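Local structure of putative TetR-family transcriptional regulator (Bordetella parapertussis 12822, 3CCY) at residues 82-86 against 87-91; 107-110 against 111-115; 162-165 against 166-170. The protein probably binds operator DNA as a dimer through a helix-turn-helix motif and regulates transcription, most likely as a repressor. All blocks are in the same frame, centred on the assembly; numbering follows the deposited sequence.

Interaction 1: residues 82-86 against 87-91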
ATOM      1  N   TYR A  82      -1.393 -26.519   7.811  1.00 39.35           N
ATOM      2  CA  TYR A  82      -1.475 -27.900   8.302  1.00 42.12           C
ATOM      3  C   TYR A  82      -2.900 -28.436   8.500  1.00 43.85           C
ATOM      4  O   TYR A  82      -3.058 -29.579   8.908  1.00 43.44           O
ATOM      5  CB  TYR A  82      -0.659 -28.101   9.601  1.00 42.15           C
ATOM      6  CG  TYR A  82       0.784 -27.708   9.477  1.00 43.85           C
ATOM      7  CD1 TYR A  82       1.390 -27.651   8.233  1.00 42.42           C
ATOM      8  CD2 TYR A  82       1.563 -27.432  10.606  1.00 45.41           C
ATOM      9  CE1 TYR A  82       2.705 -27.296   8.089  1.00 46.05           C
ATOM     10  CE2 TYR A  82       2.909 -27.071  10.468  1.00 46.10           C
ATOM     11  CZ  TYR A  82       3.468 -27.011   9.199  1.00 45.93           C
ATOM     12  OH  TYR A  82       4.785 -26.658   8.986  1.00 46.59           O
ATOM     13  N   GLY A  83      -3.920 -27.623   8.202  1.00 45.69           N
ATOM     14  CA  GLY A  83      -5.311 -28.023   8.388  1.00 49.17           C
ATOM     15  C   GLY A  83      -5.946 -28.705   7.186  1.00 51.36           C
ATOM     16  O   GLY A  83      -6.029 -29.935   7.132  1.00 52.00           O
ATOM     17  N   SER A  84      -6.396 -27.913   6.210  1.00 53.88           N
ATOM     18  CA  SER A  84      -7.184 -28.467   5.091  1.00 55.29           C
ATOM     19  C   SER A  84      -6.343 -29.334   4.171  1.00 55.92           C
ATOM     20  O   SER A  84      -5.113 -29.202   4.101  1.00 56.07           O
ATOM     21  CB  SER A  84      -7.903 -27.384   4.281  1.00 55.71           C
ATOM     22  OG  SER A  84      -8.736 -27.975   3.285  1.00 56.70           O
ATOM     23  N   ASN A  85      -7.035 -30.237   3.485  1.00 56.37           N
ATOM     24  CA  ASN A  85      -6.421 -31.115   2.505  1.00 56.33           C
ATOM     25  C   ASN A  85      -6.308 -30.363   1.169  1.00 55.31           C
ATOM     26  O   ASN A  85      -5.303 -30.476   0.464  1.00 55.64           O
ATOM     27  CB  ASN A  85      -7.278 -32.379   2.349  1.00 56.76           C
ATOM     28  CG  ASN A  85      -6.453 -33.639   2.271  1.00 59.23           C
ATOM     29  OD1 ASN A  85      -5.543 -33.758   1.434  1.00 61.13           O
ATOM     30  ND2 ASN A  85      -6.775 -34.611   3.138  1.00 60.63           N
ATOM     31  N   GLU A  86      -7.334 -29.576   0.858  1.00 53.60           N
ATOM     32  CA  GLU A  86      -7.521 -29.016  -0.469  1.00 52.90           C
ATOM     33  C   GLU A  86      -6.784 -27.687  -0.668  1.00 50.35           C
ATOM     34  O   GLU A  86      -6.950 -26.769   0.130  1.00 49.47           O
ATOM     35  CB  GLU A  86      -9.015 -28.803  -0.739  1.00 52.88           C
ATOM     36  CG  GLU A  86      -9.879 -30.063  -0.668  1.00 55.87           C
ATOM     37  CD  GLU A  86     -11.213 -29.895  -1.394  1.00 56.84           C
ATOM     38  OE1 GLU A  86     -12.268 -29.810  -0.708  1.00 61.31           O
ATOM     39  OE2 GLU A  86     -11.206 -29.841  -2.655  1.00 60.81           O
ATOM     40  N   PRO A  87      -5.969 -27.580  -1.739  1.00 48.45           N
ATOM     41  CA  PRO A  87      -5.324 -26.290  -2.028  1.00 47.07           C
ATOM     42  C   PRO A  87      -6.264 -25.077  -2.154  1.00 45.89           C
ATOM     43  O   PRO A  87      -5.900 -24.001  -1.690  1.00 45.13           O
ATOM     44  CB  PRO A  87      -4.557 -26.558  -3.332  1.00 46.86           C
ATOM     45  CG  PRO A  87      -4.265 -28.025  -3.291  1.00 46.98           C
ATOM     46  CD  PRO A  87      -5.529 -28.626  -2.684  1.00 48.17           C
ATOM     47  N   LYS A  88      -7.445 -25.213  -2.766  1.00 44.96           N
ATOM     48  CA  LYS A  88      -8.276 -24.010  -2.965  1.00 44.53           C
ATOM     49  C   LYS A  88      -8.819 -23.507  -1.632  1.00 43.06           C
ATOM     50  O   LYS A  88      -8.867 -22.288  -1.396  1.00 42.62           O
ATOM     51  CB  LYS A  88      -9.395 -24.174  -4.013  1.00 45.09           C
ATOM     52  CG  LYS A  88      -9.902 -22.792  -4.565  1.00 47.43           C
ATOM     53  CD  LYS A  88     -10.674 -22.853  -5.918  1.00 46.58           C
ATOM     54  CE  LYS A  88     -11.483 -21.549  -6.149  1.00 48.88           C
ATOM     55  NZ  LYS A  88     -11.821 -21.206  -7.610  1.00 48.83           N
ATOM     56  N   THR A  89      -9.162 -24.447  -0.757  1.00 40.97           N
ATOM     57  CA  THR A  89      -9.628 -24.109   0.588  1.00 40.38           C
ATOM     58  C   THR A  89      -8.542 -23.426   1.420  1.00 39.01           C
ATOM     59  O   THR A  89      -8.825 -22.406   2.042  1.00 36.91           O
ATOM     60  CB  THR A  89     -10.187 -25.367   1.300  1.00 41.28           C
ATOM     61  OG1 THR A  89     -11.373 -25.784   0.600  1.00 43.07           O
ATOM     62  CG2 THR A  89     -10.544 -25.094   2.779  1.00 41.02           C
ATOM     63  N   ARG A  90      -7.328 -24.015   1.447  1.00 38.12           N
ATOM     64  CA  ARG A  90      -6.194 -23.473   2.214  1.00 36.50           C
ATOM     65  C   ARG A  90      -5.926 -22.051   1.809  1.00 34.92           C
ATOM     66  O   ARG A  90      -5.675 -21.211   2.672  1.00 35.03           O
ATOM     67  CB  ARG A  90      -4.919 -24.319   2.053  1.00 36.79           C
ATOM     68  CG  ARG A  90      -4.924 -25.647   2.896  1.00 39.37           C
ATOM     69  CD  ARG A  90      -3.503 -26.260   3.098  1.00 38.57           C
ATOM     70  NE  ARG A  90      -2.818 -26.405   1.825  1.00 41.68           N
ATOM     71  CZ  ARG A  90      -2.844 -27.493   1.054  1.00 38.16           C
ATOM     72  NH1 ARG A  90      -3.490 -28.578   1.427  1.00 36.34           N
ATOM     73  NH2 ARG A  90      -2.201 -27.472  -0.101  1.00 38.30           N
ATOM     74  N   PHE A  91      -5.965 -21.766   0.499  1.00 33.97           N
ATOM     75  CA  PHE A  91      -5.694 -20.431  -0.001  1.00 33.20           C
ATOM     76  C   PHE A  91      -6.741 -19.444   0.524  1.00 33.19           C
ATOM     77  O   PHE A  91      -6.381 -18.392   1.061  1.00 32.33           O
ATOM     78  CB  PHE A  91      -5.604 -20.353  -1.540  1.00 34.02           C
ATOM     79  CG  PHE A  91      -5.336 -18.950  -2.066  1.00 35.66           C
ATOM     80  CD1 PHE A  91      -4.123 -18.301  -1.812  1.00 38.19           C
ATOM     81  CD2 PHE A  91      -6.296 -18.270  -2.812  1.00 33.38           C
ATOM     82  CE1 PHE A  91      -3.898 -16.993  -2.285  1.00 37.19           C
ATOM     83  CE2 PHE A  91      -6.095 -16.979  -3.278  1.00 36.59           C
ATOM     84  CZ  PHE A  91      -4.882 -16.320  -3.013  1.00 36.40           C
TER

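Interaction 2: residues 107-110 against 111-115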
ATOM      1  N   ASP A 107      -4.296  -1.514  14.107  1.00 34.97           N
ATOM      2  CA  ASP A 107      -3.153  -0.684  14.465  1.00 35.13           C
ATOM      3  C   ASP A 107      -1.803  -1.373  14.273  1.00 34.82           C
ATOM      4  O   ASP A 107      -0.916  -0.817  13.637  1.00 33.25           O
ATOM      5  CB  ASP A 107      -3.269  -0.214  15.916  1.00 34.94           C
ATOM      6  CG  ASP A 107      -4.343   0.821  16.107  1.00 36.32           C
ATOM      7  OD1 ASP A 107      -4.763   1.448  15.105  1.00 37.20           O
ATOM      8  OD2 ASP A 107      -4.771   1.002  17.268  1.00 40.15           O
ATOM      9  N   ARG A 108      -1.635  -2.547  14.888  1.00 35.92           N
ATOM     10  CA  ARG A 108      -0.373  -3.299  14.786  1.00 38.08           C
ATOM     11  C   ARG A 108      -0.135  -3.742  13.331  1.00 38.68           C
ATOM     12  O   ARG A 108       0.993  -3.756  12.865  1.00 38.50           O
ATOM     13  CB  ARG A 108      -0.350  -4.498  15.757  1.00 37.82           C
ATOM     14  CG  ARG A 108      -0.051  -4.160  17.261  1.00 38.96           C
ATOM     15  CD  ARG A 108      -0.102  -5.446  18.087  1.00 39.79           C
ATOM     16  NE  ARG A 108      -0.062  -5.298  19.554  1.00 44.78           N
ATOM     17  CZ  ARG A 108      -1.043  -4.789  20.311  1.00 46.03           C
ATOM     18  NH1 ARG A 108      -0.906  -4.720  21.628  1.00 45.40           N
ATOM     19  NH2 ARG A 108      -2.155  -4.323  19.766  1.00 48.42           N
ATOM     20  N   HIS A 109      -1.215  -4.053  12.614  1.00 40.44           N
ATOM     21  CA  HIS A 109      -1.161  -4.392  11.174  1.00 42.23           C
ATOM     22  C   HIS A 109      -0.624  -3.212  10.347  1.00 42.07           C
ATOM     23  O   HIS A 109       0.376  -3.322   9.631  1.00 41.58           O
ATOM     24  CB  HIS A 109      -2.575  -4.770  10.722  1.00 43.51           C
ATOM     25  CG  HIS A 109      -2.642  -5.600   9.476  1.00 49.04           C
ATOM     26  ND1 HIS A 109      -2.771  -5.046   8.216  1.00 55.52           N
ATOM     27  CD2 HIS A 109      -2.654  -6.948   9.302  1.00 53.49           C
ATOM     28  CE1 HIS A 109      -2.847  -6.020   7.320  1.00 58.32           C
ATOM     29  NE2 HIS A 109      -2.788  -7.184   7.954  1.00 56.30           N
ATOM     30  N   VAL A 110      -1.280  -2.061  10.460  1.00 42.02           N
ATOM     31  CA  VAL A 110      -0.812  -0.845   9.792  1.00 41.15           C
ATOM     32  C   VAL A 110       0.676  -0.594  10.107  1.00 41.89           C
ATOM     33  O   VAL A 110       1.471  -0.349   9.189  1.00 41.32           O
ATOM     34  CB  VAL A 110      -1.674   0.404  10.160  1.00 40.81           C
ATOM     35  CG1 VAL A 110      -1.078   1.688   9.560  1.00 39.90           C
ATOM     36  CG2 VAL A 110      -3.112   0.221   9.716  1.00 39.48           C
ATOM     37  N   VAL A 111       1.051  -0.696  11.390  1.00 41.64           N
ATOM     38  CA  VAL A 111       2.449  -0.464  11.814  1.00 42.01           C
ATOM     39  C   VAL A 111       3.441  -1.450  11.123  1.00 42.71           C
ATOM     40  O   VAL A 111       4.543  -1.034  10.730  1.00 41.74           O
ATOM     41  CB  VAL A 111       2.602  -0.404  13.381  1.00 41.90           C
ATOM     42  CG1 VAL A 111       4.057  -0.325  13.795  1.00 42.14           C
ATOM     43  CG2 VAL A 111       1.887   0.816  13.959  1.00 40.95           C
HETATM   44  N   MSE A 112       3.047  -2.723  10.977  1.00 43.40           N
HETATM   45  CA  MSE A 112       3.852  -3.679  10.219  0.50 45.62           C
HETATM   46  C   MSE A 112       4.036  -3.170   8.784  1.00 46.10           C
HETATM   47  O   MSE A 112       5.173  -2.940   8.347  1.00 46.48           O
HETATM   48  CB  MSE A 112       3.220  -5.081  10.231  0.50 45.88           C
HETATM   49  CG  MSE A 112       4.132  -6.220   9.713  0.50 47.82           C
HETATM   50 SE   MSE A 112       5.803  -6.507  10.730  0.50 55.44          SE
HETATM   51  CE  MSE A 112       6.994  -5.333   9.715  0.50 51.33           C
ATOM     52  N   LEU A 113       2.918  -2.943   8.087  1.00 47.63           N
ATOM     53  CA  LEU A 113       2.886  -2.475   6.690  1.00 49.30           C
ATOM     54  C   LEU A 113       3.512  -1.109   6.450  1.00 50.14           C
ATOM     55  O   LEU A 113       3.664  -0.712   5.303  1.00 51.67           O
ATOM     56  CB  LEU A 113       1.440  -2.478   6.157  1.00 48.66           C
ATOM     57  CG  LEU A 113       0.718  -3.836   6.208  1.00 50.21           C
ATOM     58  CD1 LEU A 113      -0.713  -3.774   5.701  1.00 50.19           C
ATOM     59  CD2 LEU A 113       1.510  -4.945   5.458  1.00 53.05           C
ATOM     60  N   THR A 114       3.901  -0.399   7.505  1.00 51.32           N
ATOM     61  CA  THR A 114       4.208   1.037   7.383  1.00 52.06           C
ATOM     62  C   THR A 114       5.487   1.527   8.073  1.00 52.65           C
ATOM     63  O   THR A 114       6.071   2.527   7.648  1.00 52.57           O
ATOM     64  CB  THR A 114       2.978   1.889   7.862  1.00 52.34           C
ATOM     65  OG1 THR A 114       2.076   2.095   6.764  1.00 52.53           O
ATOM     66  CG2 THR A 114       3.387   3.248   8.460  1.00 52.97           C
ATOM     67  N   CYS A 115       5.913   0.840   9.136  1.00 53.42           N
ATOM     68  CA  CYS A 115       6.914   1.405  10.066  1.00 54.09           C
ATOM     69  C   CYS A 115       8.247   0.662  10.166  1.00 54.23           C
ATOM     70  O   CYS A 115       9.128   1.066  10.927  1.00 53.98           O
ATOM     71  CB  CYS A 115       6.314   1.540  11.464  1.00 54.34           C
ATOM     72  SG  CYS A 115       5.299   2.994  11.717  1.00 55.91           S
TER

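Interaction 3: residues 162-165 against 166-170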
ATOM      1  N   LEU A 162       1.320  -9.020  -6.551  1.00 31.07           N
ATOM      2  CA  LEU A 162       0.109  -8.332  -7.014  1.00 30.16           C
ATOM      3  C   LEU A 162      -1.061  -8.698  -6.113  1.00 31.07           C
ATOM      4  O   LEU A 162      -1.827  -7.833  -5.695  1.00 28.90           O
ATOM      5  CB  LEU A 162      -0.204  -8.675  -8.457  1.00 30.99           C
ATOM      6  CG  LEU A 162       0.761  -8.017  -9.464  1.00 30.28           C
ATOM      7  CD1 LEU A 162       0.639  -8.643 -10.860  1.00 32.55           C
ATOM      8  CD2 LEU A 162       0.608  -6.427  -9.523  1.00 28.14           C
ATOM      9  N   PHE A 163      -1.139  -9.983  -5.775  1.00 30.78           N
ATOM     10  CA  PHE A 163      -2.064 -10.415  -4.771  1.00 32.95           C
ATOM     11  C   PHE A 163      -1.905  -9.675  -3.423  1.00 32.33           C
ATOM     12  O   PHE A 163      -2.904  -9.197  -2.895  1.00 32.27           O
ATOM     13  CB  PHE A 163      -1.996 -11.913  -4.541  1.00 33.39           C
ATOM     14  CG  PHE A 163      -2.774 -12.311  -3.334  1.00 38.04           C
ATOM     15  CD1 PHE A 163      -4.166 -12.391  -3.405  1.00 42.40           C
ATOM     16  CD2 PHE A 163      -2.145 -12.455  -2.104  1.00 38.90           C
ATOM     17  CE1 PHE A 163      -4.917 -12.675  -2.267  1.00 42.61           C
ATOM     18  CE2 PHE A 163      -2.906 -12.721  -0.968  1.00 44.01           C
ATOM     19  CZ  PHE A 163      -4.277 -12.830  -1.073  1.00 39.49           C
ATOM     20  N   PHE A 164      -0.697  -9.685  -2.837  1.00 31.56           N
ATOM     21  CA  PHE A 164      -0.448  -8.925  -1.587  1.00 33.02           C
ATOM     22  C   PHE A 164      -0.905  -7.470  -1.591  1.00 32.29           C
ATOM     23  O   PHE A 164      -1.444  -6.971  -0.612  1.00 33.13           O
ATOM     24  CB  PHE A 164       1.002  -9.032  -1.117  1.00 33.39           C
ATOM     25  CG  PHE A 164       1.228 -10.240  -0.240  1.00 36.99           C
ATOM     26  CD1 PHE A 164       0.620 -10.324   1.013  1.00 37.31           C
ATOM     27  CD2 PHE A 164       1.977 -11.322  -0.695  1.00 36.76           C
ATOM     28  CE1 PHE A 164       0.792 -11.458   1.837  1.00 39.97           C
ATOM     29  CE2 PHE A 164       2.141 -12.465   0.121  1.00 36.67           C
ATOM     30  CZ  PHE A 164       1.556 -12.522   1.374  1.00 35.46           C
ATOM     31  N   GLY A 165      -0.648  -6.790  -2.684  1.00 32.00           N
ATOM     32  CA  GLY A 165      -1.175  -5.437  -2.921  1.00 30.61           C
ATOM     33  C   GLY A 165      -2.667  -5.311  -2.698  1.00 31.73           C
ATOM     34  O   GLY A 165      -3.092  -4.364  -2.031  1.00 28.83           O
HETATM   35  N   MSE A 166      -3.469  -6.211  -3.281  1.00 31.84           N
HETATM   36  CA  MSE A 166      -4.926  -6.172  -3.045  1.00 36.57           C
HETATM   37  C   MSE A 166      -5.286  -6.165  -1.593  1.00 33.49           C
HETATM   38  O   MSE A 166      -6.152  -5.391  -1.176  1.00 32.81           O
HETATM   39  CB  MSE A 166      -5.645  -7.408  -3.593  1.00 35.61           C
HETATM   40  CG  MSE A 166      -5.564  -7.578  -5.042  1.00 40.85           C
HETATM   41 SE   MSE A 166      -6.782  -9.102  -5.496  0.80 49.42          SE
HETATM   42  CE  MSE A 166      -5.646 -10.039  -6.528  1.00 44.34           C
ATOM     43  N   ILE A 167      -4.701  -7.109  -0.839  1.00 33.29           N
ATOM     44  CA  ILE A 167      -5.031  -7.208   0.591  1.00 33.04           C
ATOM     45  C   ILE A 167      -4.289  -6.238   1.500  1.00 33.06           C
ATOM     46  O   ILE A 167      -4.859  -5.798   2.472  1.00 34.22           O
ATOM     47  CB  ILE A 167      -4.894  -8.670   1.170  1.00 33.99           C
ATOM     48  CG1 ILE A 167      -3.502  -9.278   0.980  1.00 28.14           C
ATOM     49  CG2 ILE A 167      -5.976  -9.587   0.622  1.00 34.43           C
ATOM     50  CD1 ILE A 167      -3.350 -10.472   1.967  1.00 35.44           C
ATOM     51  N   ASN A 168      -3.024  -5.924   1.220  1.00 32.26           N
ATOM     52  CA  ASN A 168      -2.244  -4.996   2.068  1.00 32.38           C
ATOM     53  C   ASN A 168      -2.700  -3.549   1.917  1.00 33.64           C
ATOM     54  O   ASN A 168      -2.545  -2.752   2.863  1.00 36.34           O
ATOM     55  CB  ASN A 168      -0.723  -5.083   1.807  1.00 32.33           C
ATOM     56  CG  ASN A 168      -0.115  -6.382   2.311  1.00 34.88           C
ATOM     57  OD1 ASN A 168      -0.800  -7.182   2.925  1.00 39.14           O
ATOM     58  ND2 ASN A 168       1.173  -6.603   2.048  1.00 36.06           N
ATOM     59  N   TRP A 169      -3.242  -3.177   0.751  1.00 31.00           N
ATOM     60  CA  TRP A 169      -3.743  -1.806   0.530  1.00 30.57           C
ATOM     61  C   TRP A 169      -5.034  -1.488   1.274  1.00 29.41           C
ATOM     62  O   TRP A 169      -5.415  -0.321   1.366  1.00 28.34           O
ATOM     63  CB  TRP A 169      -3.965  -1.537  -0.983  1.00 30.73           C
ATOM     64  CG  TRP A 169      -4.122  -0.099  -1.380  1.00 31.21           C
ATOM     65  CD1 TRP A 169      -5.222   0.495  -1.968  1.00 33.28           C
ATOM     66  CD2 TRP A 169      -3.169   0.920  -1.192  1.00 32.12           C
ATOM     67  NE1 TRP A 169      -4.976   1.825  -2.170  1.00 36.70           N
ATOM     68  CE2 TRP A 169      -3.718   2.109  -1.703  1.00 32.72           C
ATOM     69  CE3 TRP A 169      -1.881   0.943  -0.644  1.00 33.00           C
ATOM     70  CZ2 TRP A 169      -3.029   3.319  -1.685  1.00 35.88           C
ATOM     71  CZ3 TRP A 169      -1.190   2.152  -0.646  1.00 34.12           C
ATOM     72  CH2 TRP A 169      -1.770   3.315  -1.144  1.00 33.60           C
ATOM     73  N   THR A 170      -5.685  -2.513   1.813  1.00 29.15           N
ATOM     74  CA  THR A 170      -6.982  -2.364   2.498  1.00 29.50           C
ATOM     75  C   THR A 170      -6.973  -1.360   3.646  1.00 29.63           C
ATOM     76  O   THR A 170      -7.955  -0.682   3.893  1.00 29.70           O
ATOM     77  CB  THR A 170      -7.562  -3.725   2.986  1.00 29.46           C
ATOM     78  OG1 THR A 170      -6.589  -4.440   3.755  1.00 29.30           O
ATOM     79  CG2 THR A 170      -7.986  -4.591   1.734  1.00 28.73           C
TER

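Interaction 1: residues 82-86 against 87-91
S84 and R90 secure the start of helix 87-115, the serine through an ST turn and the arginine by folding back onto the loop. S84 OG accepts the backbone N-H of E86 at 3.2 Å, which closes the turn just ahead of the helix, and the same OG rests against T89 CG2 at 3.4 Å. E86 holds the N-cap position; its carbonyl takes the first helical bond, from R90 N to E86 O at 3.1 Å. A bend at chi3 (-52°) swings the R90 guanidinium round to the loop carbonyls. NH1 of R90 then donates to S84 O at 3.2 Å: the oxygen lies in the guanidinium plane, but the nitrogen stands 44° out of the carbonyl plane rather than on a lone pair. N85 O is nearer to R90 NH1, at 2.8 Å, yet that bond is strongly bent (121°) and weak. R90 NH2 bonds to Q144 of helix 122-145, so one guanidinium ties the loop to a neighbouring helix. K88 leads away from the turn to a salt bridge with D195. Nearer the backbone, the aliphatic part of R90 packs on the serine, with R90 CG 3.7 Å from S84 CB.

Interaction 2: residues 107-110 against 111-115
The H109 imidazole meets one methyl of L113, a turn further along helix 87-115, at a slant that is neither over the ring face nor at its edge. L113 CD1 sits 3.5 Å from both H109 ND1 and H109 CE1, touching the ring across that one bond. H109 has CG opposite its backbone N (chi1 -159°), which leans the ring along the helix toward L113. Just past a kink at D107 and R108, the i to i+4 bonds hold through this turn: L113 N donates to H109 O at 3.0 Å, and V111 N to D107 O at 3.0 Å. V111 CG2 also packs on D107 O at 3.3 Å, while the valine side chain faces L62, M65 and L66 of helix 58-81. One step on the pattern falters: T114 N misses V110 O at a poor angle and makes only a weak bond to V111 O, which C115 N also reaches at 2.8 Å. The D107 carboxylate forms a salt bridge with R29 of helix 15-29, joining this helix to the end that carries the predicted DNA-binding motif. Within the turn itself the directed bonds are all backbone, and H109 and L113 meet by van der Waals contact alone.

Interaction 3: residues 162-165 against 166-170
The first torsions of F163 and I167, one turn apart on helix 153-168, turn their ends toward each other. F163 has CG trans to its backbone N (chi1 170°), whereas I167 puts CG1 between N and the carbonyl carbon (chi1 57°), the crowded position. The isoleucine methyl thus reaches the phenyl ring, with I167 CD1 3.7 Å from F163 CE2. M166, a selenomethionine, bends at chi3 and crosses the same phenylalanine at about a right angle, bringing M166 CE to 4.2 Å from F163 CD1. The F163 ring also meets F193 of helix 182-195 edge-to-face. One residue on, the N168 amide lies aslant the F164 ring, their planes 43° apart and N168 ND2 3.9 Å from F164 CD1. The backbone bonds are uneven: M166 N to L162 O and I167 N to F163 O are long and weak, but N168 N to F164 O is only 2.6 Å. W169 N follows onto G165 O at 3.0 Å. T170 turns its hydroxyl back, OG1 donating to I167 O at a modelled length so short as to be doubtful. W169 packs on G165 of the second subunit, N168 on W169 of that subunit, and M166 on its M166. L162 also packs on T189, in helix 182-195 of the second subunit; this is consistent with the four-helix-bundle dimer interface of TetR-family regulators.

Interaction 3 touches both of the others, which do not touch each other. Interactions 1 and 2 lie at the two ends of helix 87-115, their centres 27 Å apart and their nearest atoms about 14 Å apart. Helix 153-168 bridges them: F91 CZ of interaction 1 packs on F163 CE1 of interaction 3 at 3.7 Å, and L113 CD1 of interaction 2 lies 3.5 Å from N168 O. The dimer-facing helix thus rests on the helix whose far end meets the region with the predicted DNA-binding motif through interaction 2. In TetR-family proteins effector binding in the C-terminal domain commonly shifts the DNA-binding domains; whether these contacts take part here is not known.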